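Local coordinates for aminoacyl-tRNA synthetase-interacting multifunctional protein p43 (Plasmodium vivax, PDB 6IPA) that probably binds tRNA through an EMAP II-like domain with an OB-type tRNA-binding module, and probably associates with aminoacyl-tRNA synthetases, at residues 40-46 with 165-169; 47-53 with 95-101; 77-81 with 112-118; 126-130 with 195-199. All coordinates share one frame. Numbering follows the deposited sequence.

Contact 1 (40-46 with 165-169)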
# COMPACT_ATOMS: atom_id res chain seq x y z
N LEU A 40 -6.48 -10.54 15.36
CA LEU A 40 -6.14 -9.10 15.08
C LEU A 40 -4.69 -8.92 14.54
O LEU A 40 -4.54 -8.34 13.45
CB LEU A 40 -6.36 -8.19 16.28
CG LEU A 40 -7.75 -7.63 16.53
CD1 LEU A 40 -7.69 -6.72 17.74
CD2 LEU A 40 -8.29 -6.87 15.34
N ASP A 41 -3.65 -9.37 15.28
CA ASP A 41 -2.26 -9.41 14.69
C ASP A 41 -2.14 -10.64 13.79
O ASP A 41 -1.56 -11.66 14.16
CB ASP A 41 -1.13 -9.36 15.75
CG ASP A 41 0.31 -9.48 15.13
OD1 ASP A 41 0.45 -9.31 13.89
OD2 ASP A 41 1.31 -9.75 15.87
N ASP A 42 -2.70 -10.55 12.60
CA ASP A 42 -2.73 -11.70 11.73
C ASP A 42 -2.66 -11.10 10.34
O ASP A 42 -3.60 -10.44 9.88
CB ASP A 42 -4.00 -12.51 11.97
CG ASP A 42 -4.24 -13.59 10.95
OD1 ASP A 42 -3.30 -13.96 10.18
OD2 ASP A 42 -5.39 -14.09 10.91
N ILE A 43 -1.54 -11.32 9.67
CA ILE A 43 -1.32 -10.64 8.43
C ILE A 43 -2.10 -11.26 7.27
O ILE A 43 -2.28 -10.62 6.24
CB ILE A 43 0.17 -10.51 8.14
CG1 ILE A 43 0.38 -9.66 6.89
CG2 ILE A 43 0.82 -11.88 7.97
CD1 ILE A 43 1.79 -9.21 6.69
N THR A 44 -2.62 -12.47 7.45
CA THR A 44 -3.43 -13.10 6.41
C THR A 44 -4.70 -12.28 6.15
O THR A 44 -5.35 -12.41 5.12
CB THR A 44 -3.78 -14.54 6.80
OG1 THR A 44 -4.57 -14.53 7.99
CG2 THR A 44 -2.50 -15.35 7.06
N ARG A 45 -5.02 -11.40 7.10
CA ARG A 45 -6.27 -10.66 7.08
C ARG A 45 -6.22 -9.41 6.23
O ARG A 45 -7.26 -8.90 5.84
CB ARG A 45 -6.68 -10.28 8.50
CG ARG A 45 -7.20 -11.47 9.29
CD ARG A 45 -7.61 -11.14 10.72
NE ARG A 45 -8.87 -10.45 10.70
CZ ARG A 45 -9.47 -9.95 11.78
NH1 ARG A 45 -8.95 -10.09 13.02
NH2 ARG A 45 -10.62 -9.31 11.60
N LEU A 46 -5.00 -8.94 5.94
CA LEU A 46 -4.77 -7.88 4.98
C LEU A 46 -4.74 -8.42 3.58
O LEU A 46 -4.04 -9.37 3.32
CB LEU A 46 -3.42 -7.15 5.25
CG LEU A 46 -3.17 -6.65 6.66
CD1 LEU A 46 -1.90 -5.85 6.70
CD2 LEU A 46 -4.35 -5.84 7.14
N PRO A 165 -7.23 -4.89 11.96
CA PRO A 165 -5.97 -5.58 12.02
C PRO A 165 -4.78 -4.74 11.61
O PRO A 165 -3.76 -4.75 12.31
CB PRO A 165 -6.17 -6.70 11.02
CG PRO A 165 -7.59 -7.08 11.25
CD PRO A 165 -8.30 -5.78 11.51
N PHE A 166 -4.91 -3.99 10.52
CA PHE A 166 -3.77 -3.23 10.01
C PHE A 166 -2.96 -2.46 11.08
O PHE A 166 -1.72 -2.58 11.11
CB PHE A 166 -4.17 -2.27 8.90
CG PHE A 166 -2.99 -1.47 8.41
CD1 PHE A 166 -2.15 -1.99 7.45
CD2 PHE A 166 -2.66 -0.26 8.99
CE1 PHE A 166 -1.04 -1.30 7.03
CE2 PHE A 166 -1.55 0.44 8.59
CZ PHE A 166 -0.73 -0.09 7.62
N PHE A 167 -3.64 -1.72 11.95
CA PHE A 167 -2.97 -0.86 12.94
C PHE A 167 -2.35 -1.66 14.08
O PHE A 167 -1.48 -1.13 14.80
CB PHE A 167 -3.93 0.18 13.53
CG PHE A 167 -4.60 1.02 12.51
CD1 PHE A 167 -3.98 2.14 12.00
CD2 PHE A 167 -5.84 0.65 12.00
CE1 PHE A 167 -4.59 2.90 11.01
CE2 PHE A 167 -6.46 1.42 11.02
CZ PHE A 167 -5.83 2.55 10.53
N HIS A 168 -2.79 -2.91 14.25
CA HIS A 168 -2.22 -3.79 15.25
C HIS A 168 -1.01 -4.48 14.68
O HIS A 168 -0.04 -4.80 15.37
CB HIS A 168 -3.26 -4.83 15.68
CG HIS A 168 -4.30 -4.31 16.62
ND1 HIS A 168 -4.16 -4.39 18.00
CD2 HIS A 168 -5.51 -3.74 16.40
CE1 HIS A 168 -5.24 -3.89 18.58
NE2 HIS A 168 -6.07 -3.48 17.63
N ILE A 169 -1.10 -4.74 13.38
CA ILE A 169 -0.04 -5.39 12.64
C ILE A 169 1.11 -4.40 12.33
O ILE A 169 2.30 -4.77 12.38
CB ILE A 169 -0.62 -5.90 11.30
CG1 ILE A 169 -1.66 -7.02 11.56
CG2 ILE A 169 0.49 -6.36 10.39
CD1 ILE A 169 -2.63 -7.32 10.42

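Contact 2 (47-53 with 95-101)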
# COMPACT_ATOMS: atom_id res chain seq x y z
N ASN A 47 -5.42 -7.72 2.68
CA ASN A 47 -5.32 -7.93 1.21
C ASN A 47 -4.51 -6.88 0.58
O ASN A 47 -5.07 -5.89 0.20
CB ASN A 47 -6.68 -7.80 0.56
CG ASN A 47 -6.68 -8.25 -0.85
OD1 ASN A 47 -5.88 -9.09 -1.26
ND2 ASN A 47 -7.62 -7.74 -1.61
N ILE A 48 -3.20 -7.09 0.48
CA ILE A 48 -2.25 -6.16 -0.11
C ILE A 48 -1.97 -6.54 -1.57
O ILE A 48 -1.44 -7.60 -1.85
CB ILE A 48 -0.93 -6.19 0.68
CG1 ILE A 48 -1.13 -5.55 2.07
CG2 ILE A 48 0.15 -5.41 -0.05
CD1 ILE A 48 -0.01 -5.86 3.06
N ILE A 49 -2.31 -5.67 -2.51
CA ILE A 49 -2.22 -6.02 -3.92
C ILE A 49 -1.48 -4.95 -4.74
O ILE A 49 -1.44 -3.79 -4.36
CB ILE A 49 -3.61 -6.27 -4.48
CG1 ILE A 49 -4.48 -5.06 -4.29
CG2 ILE A 49 -4.28 -7.46 -3.76
CD1 ILE A 49 -5.84 -5.20 -4.92
N VAL A 50 -0.90 -5.37 -5.86
CA VAL A 50 -0.17 -4.48 -6.72
C VAL A 50 -1.12 -3.77 -7.65
O VAL A 50 -1.98 -4.40 -8.27
CB VAL A 50 0.89 -5.17 -7.55
CG1 VAL A 50 1.72 -6.10 -6.69
CG2 VAL A 50 0.26 -5.96 -8.65
N GLY A 51 -0.96 -2.46 -7.71
CA GLY A 51 -1.62 -1.66 -8.72
C GLY A 51 -0.66 -0.79 -9.53
O GLY A 51 0.47 -0.54 -9.14
N TYR A 52 -1.14 -0.36 -10.68
CA TYR A 52 -0.43 0.58 -11.57
C TYR A 52 -1.09 1.92 -11.40
O TYR A 52 -2.30 2.05 -11.63
CB TYR A 52 -0.65 0.17 -13.01
CG TYR A 52 0.12 0.97 -14.02
CD1 TYR A 52 1.50 1.10 -13.92
CD2 TYR A 52 -0.51 1.57 -15.11
CE1 TYR A 52 2.22 1.82 -14.86
CE2 TYR A 52 0.20 2.25 -16.07
CZ TYR A 52 1.57 2.38 -15.93
OH TYR A 52 2.32 3.10 -16.82
N VAL A 53 -0.29 2.92 -11.01
CA VAL A 53 -0.79 4.29 -10.86
C VAL A 53 -1.03 4.91 -12.26
O VAL A 53 -0.09 5.30 -12.95
CB VAL A 53 0.23 5.16 -10.08
CG1 VAL A 53 -0.28 6.57 -9.97
CG2 VAL A 53 0.51 4.56 -8.69
N HIS A 95 2.59 6.32 -13.10
CA HIS A 95 3.05 5.15 -13.85
C HIS A 95 3.98 4.21 -13.07
O HIS A 95 4.70 3.42 -13.65
CB HIS A 95 3.64 5.60 -15.19
CG HIS A 95 2.60 6.12 -16.14
ND1 HIS A 95 2.90 6.89 -17.25
CD2 HIS A 95 1.25 5.99 -16.12
CE1 HIS A 95 1.78 7.20 -17.87
NE2 HIS A 95 0.76 6.66 -17.21
N LYS A 96 3.91 4.27 -11.75
CA LYS A 96 4.54 3.26 -10.89
C LYS A 96 3.56 2.12 -10.59
O LYS A 96 2.33 2.28 -10.65
CB LYS A 96 5.01 3.86 -9.56
CG LYS A 96 6.05 4.94 -9.69
CD LYS A 96 7.35 4.44 -10.29
CE LYS A 96 8.26 5.64 -10.57
NZ LYS A 96 8.50 6.48 -9.34
N TYR A 97 4.17 0.98 -10.28
CA TYR A 97 3.50 -0.21 -9.75
C TYR A 97 3.61 -0.08 -8.24
O TYR A 97 4.72 -0.01 -7.70
CB TYR A 97 4.18 -1.52 -10.28
CG TYR A 97 3.75 -1.88 -11.69
CD1 TYR A 97 2.62 -2.64 -11.93
CD2 TYR A 97 4.46 -1.42 -12.79
CE1 TYR A 97 2.22 -2.95 -13.22
CE2 TYR A 97 4.06 -1.70 -14.08
CZ TYR A 97 2.94 -2.47 -14.29
OH TYR A 97 2.56 -2.77 -15.58
N VAL A 98 2.47 -0.02 -7.55
CA VAL A 98 2.52 0.23 -6.11
C VAL A 98 1.83 -0.90 -5.40
O VAL A 98 1.23 -1.78 -6.07
CB VAL A 98 1.91 1.59 -5.75
CG1 VAL A 98 2.74 2.68 -6.36
CG2 VAL A 98 0.48 1.69 -6.25
N LEU A 99 1.96 -0.91 -4.07
CA LEU A 99 1.29 -1.88 -3.20
C LEU A 99 0.11 -1.27 -2.51
O LEU A 99 0.26 -0.41 -1.66
CB LEU A 99 2.24 -2.41 -2.15
CG LEU A 99 3.43 -3.21 -2.75
CD1 LEU A 99 3.94 -4.22 -1.71
CD2 LEU A 99 3.12 -3.93 -4.06
N VAL A 100 -1.08 -1.72 -2.89
CA VAL A 100 -2.31 -1.19 -2.30
C VAL A 100 -2.90 -2.13 -1.28
O VAL A 100 -3.15 -3.29 -1.62
CB VAL A 100 -3.38 -0.95 -3.41
CG1 VAL A 100 -4.66 -0.40 -2.81
CG2 VAL A 100 -2.84 0.02 -4.45
N LEU A 101 -3.13 -1.64 -0.06
CA LEU A 101 -4.02 -2.29 0.93
C LEU A 101 -5.47 -2.13 0.46
O LEU A 101 -6.16 -1.17 0.80
CB LEU A 101 -3.84 -1.71 2.35
CG LEU A 101 -4.77 -2.28 3.44
CD1 LEU A 101 -4.61 -3.77 3.53
CD2 LEU A 101 -4.51 -1.70 4.83

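Contact 3 (77-81 with 112-118)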
# COMPACT_ATOMS: atom_id res chain seq x y z
N SER A 77 -10.55 1.34 -12.57
CA SER A 77 -9.39 1.68 -11.77
C SER A 77 -9.90 2.44 -10.53
O SER A 77 -10.90 3.13 -10.59
CB SER A 77 -8.43 2.51 -12.62
OG SER A 77 -7.30 2.89 -11.87
N ARG A 78 -9.24 2.28 -9.40
CA ARG A 78 -9.75 2.88 -8.17
C ARG A 78 -9.23 4.28 -8.00
O ARG A 78 -8.23 4.64 -8.58
CB ARG A 78 -9.33 2.09 -6.93
CG ARG A 78 -10.10 0.83 -6.62
CD ARG A 78 -9.73 0.31 -5.21
NE ARG A 78 -10.17 -1.07 -5.01
CZ ARG A 78 -10.08 -1.77 -3.87
NH1 ARG A 78 -9.59 -1.25 -2.75
NH2 ARG A 78 -10.49 -3.03 -3.86
N ASP A 79 -9.93 5.04 -7.17
CA ASP A 79 -9.56 6.37 -6.72
C ASP A 79 -9.05 6.23 -5.31
O ASP A 79 -9.78 5.81 -4.42
CB ASP A 79 -10.79 7.28 -6.70
CG ASP A 79 -11.26 7.68 -8.12
OD1 ASP A 79 -10.45 8.28 -8.88
OD2 ASP A 79 -12.45 7.43 -8.44
N ILE A 80 -7.78 6.56 -5.12
CA ILE A 80 -7.14 6.49 -3.82
C ILE A 80 -6.45 7.84 -3.57
O ILE A 80 -5.65 8.29 -4.40
CB ILE A 80 -6.08 5.34 -3.80
CG1 ILE A 80 -6.73 3.95 -3.83
CG2 ILE A 80 -5.18 5.41 -2.58
CD1 ILE A 80 -5.79 2.80 -4.21
N CYS A 81 -6.74 8.47 -2.43
CA CYS A 81 -5.93 9.61 -1.94
C CYS A 81 -4.58 9.21 -1.27
O CYS A 81 -4.43 8.11 -0.75
CB CYS A 81 -6.76 10.47 -0.97
SG CYS A 81 -8.07 11.44 -1.77
N ARG A 112 -13.61 14.15 -1.97
CA ARG A 112 -12.99 13.08 -2.75
C ARG A 112 -12.98 11.65 -2.20
O ARG A 112 -12.51 11.41 -1.13
CB ARG A 112 -11.57 13.46 -3.09
CG ARG A 112 -11.49 14.66 -3.99
CD ARG A 112 -12.22 14.48 -5.30
NE ARG A 112 -12.16 15.72 -6.04
CZ ARG A 112 -11.35 15.96 -7.05
NH1 ARG A 112 -10.51 15.03 -7.47
NH2 ARG A 112 -11.37 17.13 -7.64
N LYS A 113 -13.47 10.72 -3.01
CA LYS A 113 -13.52 9.30 -2.62
C LYS A 113 -12.12 8.73 -2.61
O LYS A 113 -11.29 9.11 -3.43
CB LYS A 113 -14.40 8.47 -3.57
CG LYS A 113 -15.87 8.89 -3.66
CD LYS A 113 -16.63 8.72 -2.34
CE LYS A 113 -18.12 9.01 -2.49
NZ LYS A 113 -18.40 10.46 -2.40
N SER A 114 -11.88 7.82 -1.67
CA SER A 114 -10.61 7.12 -1.49
C SER A 114 -10.81 5.65 -1.01
O SER A 114 -11.23 5.41 0.11
CB SER A 114 -9.79 7.87 -0.45
OG SER A 114 -8.54 7.25 -0.30
N HIS A 115 -10.51 4.67 -1.84
CA HIS A 115 -10.79 3.27 -1.57
C HIS A 115 -9.52 2.43 -1.59
O HIS A 115 -9.14 1.93 -2.64
CB HIS A 115 -11.77 2.74 -2.62
CG HIS A 115 -12.20 1.34 -2.39
ND1 HIS A 115 -12.74 0.54 -3.38
CD2 HIS A 115 -12.17 0.57 -1.27
CE1 HIS A 115 -13.03 -0.64 -2.88
NE2 HIS A 115 -12.68 -0.65 -1.61
N GLY A 116 -8.90 2.27 -0.43
CA GLY A 116 -7.60 1.59 -0.29
C GLY A 116 -6.53 2.59 0.14
O GLY A 116 -6.84 3.72 0.46
N MET A 117 -5.26 2.19 0.16
CA MET A 117 -4.16 3.15 0.43
C MET A 117 -2.83 2.57 -0.08
O MET A 117 -2.65 1.38 -0.16
CB MET A 117 -4.08 3.55 1.92
CG MET A 117 -3.12 2.72 2.76
SD MET A 117 -3.24 2.84 4.57
CE MET A 117 -2.61 4.50 4.84
N VAL A 118 -1.88 3.45 -0.38
CA VAL A 118 -0.64 3.07 -1.01
C VAL A 118 0.40 2.98 0.07
O VAL A 118 0.42 3.82 0.97
CB VAL A 118 -0.21 4.05 -2.12
CG1 VAL A 118 1.16 3.69 -2.64
CG2 VAL A 118 -1.24 4.06 -3.24

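Contact 4 (126-130 with 195-199)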
# COMPACT_ATOMS: atom_id res chain seq x y z
N GLN A 126 12.47 11.18 5.34
CA GLN A 126 12.23 10.57 4.02
C GLN A 126 11.02 9.64 4.03
O GLN A 126 10.79 8.89 5.02
CB GLN A 126 13.43 9.73 3.57
CG GLN A 126 14.74 10.47 3.37
CD GLN A 126 15.92 9.53 3.19
OE1 GLN A 126 16.22 9.10 2.08
NE2 GLN A 126 16.60 9.20 4.29
N ILE A 127 10.25 9.65 2.93
CA ILE A 127 9.25 8.59 2.73
C ILE A 127 9.35 8.11 1.29
O ILE A 127 9.39 8.92 0.39
CB ILE A 127 7.82 9.07 3.11
CG1 ILE A 127 6.78 7.93 3.03
CG2 ILE A 127 7.40 10.26 2.26
CD1 ILE A 127 5.36 8.36 3.35
N GLU A 128 9.45 6.80 1.07
CA GLU A 128 9.48 6.25 -0.28
C GLU A 128 8.41 5.18 -0.45
O GLU A 128 7.96 4.58 0.53
CB GLU A 128 10.84 5.62 -0.62
CG GLU A 128 12.06 6.52 -0.44
CD GLU A 128 12.12 7.71 -1.43
OE1 GLU A 128 11.64 7.59 -2.59
OE2 GLU A 128 12.68 8.76 -1.04
N LEU A 129 7.99 4.95 -1.69
CA LEU A 129 7.04 3.91 -1.97
C LEU A 129 7.69 2.54 -1.81
O LEU A 129 8.88 2.38 -2.06
CB LEU A 129 6.60 3.98 -3.43
CG LEU A 129 5.88 5.15 -3.97
CD1 LEU A 129 5.78 4.92 -5.46
CD2 LEU A 129 4.50 5.23 -3.42
N LEU A 130 6.89 1.54 -1.46
CA LEU A 130 7.33 0.11 -1.54
C LEU A 130 7.17 -0.24 -2.99
O LEU A 130 6.26 0.26 -3.63
CB LEU A 130 6.49 -0.81 -0.65
CG LEU A 130 6.43 -0.41 0.83
CD1 LEU A 130 5.54 -1.38 1.61
CD2 LEU A 130 7.83 -0.30 1.47
N THR A 195 10.83 -4.40 -2.49
CA THR A 195 11.96 -3.52 -2.16
C THR A 195 11.53 -2.08 -1.77
O THR A 195 10.44 -1.60 -2.07
CB THR A 195 13.01 -3.50 -3.31
OG1 THR A 195 12.42 -3.00 -4.55
CG2 THR A 195 13.53 -4.92 -3.54
N CYS A 196 12.42 -1.41 -1.05
CA CYS A 196 12.22 -0.03 -0.68
C CYS A 196 13.56 0.63 -0.77
O CYS A 196 14.54 0.03 -0.29
CB CYS A 196 11.74 0.08 0.74
SG CYS A 196 11.25 1.75 1.17
N PRO A 197 13.62 1.84 -1.39
CA PRO A 197 14.94 2.48 -1.58
C PRO A 197 15.65 2.87 -0.27
O PRO A 197 16.84 3.17 -0.30
CB PRO A 197 14.63 3.70 -2.46
CG PRO A 197 13.33 3.36 -3.13
CD PRO A 197 12.56 2.53 -2.14
N LEU A 198 14.93 2.86 0.84
CA LEU A 198 15.52 3.13 2.15
C LEU A 198 16.19 1.87 2.66
O LEU A 198 15.81 0.78 2.28
CB LEU A 198 14.46 3.62 3.13
CG LEU A 198 13.51 4.67 2.54
CD1 LEU A 198 12.37 4.99 3.51
CD2 LEU A 198 14.32 5.90 2.11
N GLU A 199 17.18 2.02 3.53
CA GLU A 199 17.94 0.87 4.04
C GLU A 199 17.10 0.27 5.16
O GLU A 199 16.69 -0.88 5.08
CB GLU A 199 19.37 1.24 4.50
CG GLU A 199 20.18 2.21 3.59
CD GLU A 199 20.66 1.62 2.25
OE1 GLU A 199 20.24 0.50 1.87
OE2 GLU A 199 21.45 2.31 1.56

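Contact 1 (40-46 with 165-169)
A short lead-in peptide laid against a helical turn makes this apolar packing site, where the residues entering strand 48-58 of the OB-type module meet helix 165-169, far later in the chain. Asp41 sits at the centre of an inverse gamma turn, and Asp42 forms an Asx turn, its OD1 accepting from Thr44 N at 3.2 Å, that leads into the 3-10 segment 43-45. Those bends fold the peptide around Ile169, whose CD1 lies 3.3 Å from Asp42 O, 4.1 Å from Ile43 CA and 3.9 Å from Leu46 CG. Pro165 is the second focus: its CB is 3.4 Å from Leu40 O, and its CG lies over one face of the Arg45 guanidinium, 3.5 Å from Arg45 CZ. Beyond it, Leu40 CD1 makes a CH-pi contact with His168, 3.8 Å from the ring centroid and 19° off the ring normal; His168 NE2 is hydrogen-bonded to Glu162 O. At the inner end, Leu46 CD1 meets Phe166 CD1 at 3.9 Å, and both residues pack on Leu101. The charged groups find polar partners outside: Asp41 a hydrogen bond to Tyr182 and a salt bridge to Lys183, Arg45 a salt bridge to Asp154. Burying 489 Å² by packing alone, the contact is consistent with the EMAP II-like architecture, in which a C-terminal extension packs against an OB-type tRNA-binding module.

Contact 2 (47-53 with 95-101)
In an OB fold the first strand also pairs with the fourth, and 47-53 against 95-101 illustrates this antiparallel pairing, strand directions 143° apart. Ile48 opens the ladder in a non-hydrogen-bonded pair with Leu101, its CG1 4.2 Å from Leu101 CD1 on the face that meets Trp187. Ile49 follows with a hydrogen-bonded pair: its N reaches Val100 O at 2.7 Å and its O takes Val100 N at 2.6 Å. Val50 returns to the Trp187 face, CG1 resting 3.7 Å from Leu99 CD2. At Gly51 the second pair of bonds forms, N to Val98 O at 2.8 Å and O from Val98 N at 2.6 Å. Tyr52 forms a non-hydrogen-bonded pair with Tyr97, its CD1 3.8 Å from Tyr97 CE2, and His95 completes an aromatic cluster, its plane nearly parallel to that of Tyr52 but slid apart. Val53 ends the walk, its CG2 packed on Val98 CG1 beside Ile70, its N bonded to Lys96 O at 2.7 Å and its O accepting from His95 N at 2.9 Å.

Contact 3 (77-81 with 112-118)
Hydrogen bonds, a flat stack and a small apolar patch show how an edge strand can be joined by a peptide that crosses it. Among the polar links, His115 N donates to Asp79 O at 2.9 Å, while two residues on a side chain is the acceptor: Cys81 N donates to Ser114 OG at 3.0 Å. Arg78 NH1 adds a bond to His115 O at 3.2 Å and also reaches Ala102 O. The stack sets the Arg78 guanidinium flat on the His115 ring, centres 3.6 Å apart and planes 1° apart, with Glu74 forming a salt bridge to the arginine. Gly116 sits at phi 113° and psi -172°, where a CB would jam against His115 O and, secondarily, crowd Arg78 NH1 and Ile80 CD1. Apolar packing comes from Ile80, whose CG2 is 4.2 Å from Val118 CG2, both side chains touching Ile70. Running past strand 78-82 and on to a backbone bond between Met117 and Leu101, segment 112-118 bridges the two outer strands of the four-stranded sheet, as the fifth strand does in closing an OB barrel.

Contact 4 (126-130 with 195-199)
This is a mostly side-chain contact between a strand and a loop, probably at the seam where the OB-type module meets the C-terminal part of the chain. Strand 126-129 forms a hairpin with strand 120-123, whose other neighbour is strand 201-203; the loop 195-199 leads into that last strand. The two segments run in opposite directions, 175° apart end to end, yet they form no beta ladder, and their 316 Å² of buried surface comes from packing. Glu128 is central: its CB lies 3.8 Å from Pro197 CD, and its CG meets Leu198 CD2 at 3.5 Å. The aliphatic part of the glutamate therefore serves the contact, whereas its carboxylate makes a salt bridge with Lys88. Leu198 CD2 also approaches Gln126 OE1 at 3.7 Å. Farther along, Leu130 CD2 packs on Cys196 SG at 4.0 Å, both side chains touching Val175 of strand 173-176. Where the backbones draw closest, Leu130 CA makes a CA-H...O contact with Thr195 O at 3.6 Å.

Overall arrangement
From the N terminus, 40-46 opens the loop that contact 1 closes only at 165-169, and contacts 2 and 3 both nest inside it. These two cross: contact 2 closes at 95-101, after 77-81 has opened contact 3, which closes at 112-118, and a probable hydrogen bond from Leu101 N to Met117 O joins them. Contact 4 opens later and closes at 195-199, crossing contact 1. Leu129 carries contact 4 to Val98 of contact 2 and Val118 of contact 3, while Phe166 touches Leu101. Contact 1 thus ties the lead-in to strand 48-58, and contact 4 the hairpin strand 126-129, to the C-terminal part, with centres about 21 Å apart.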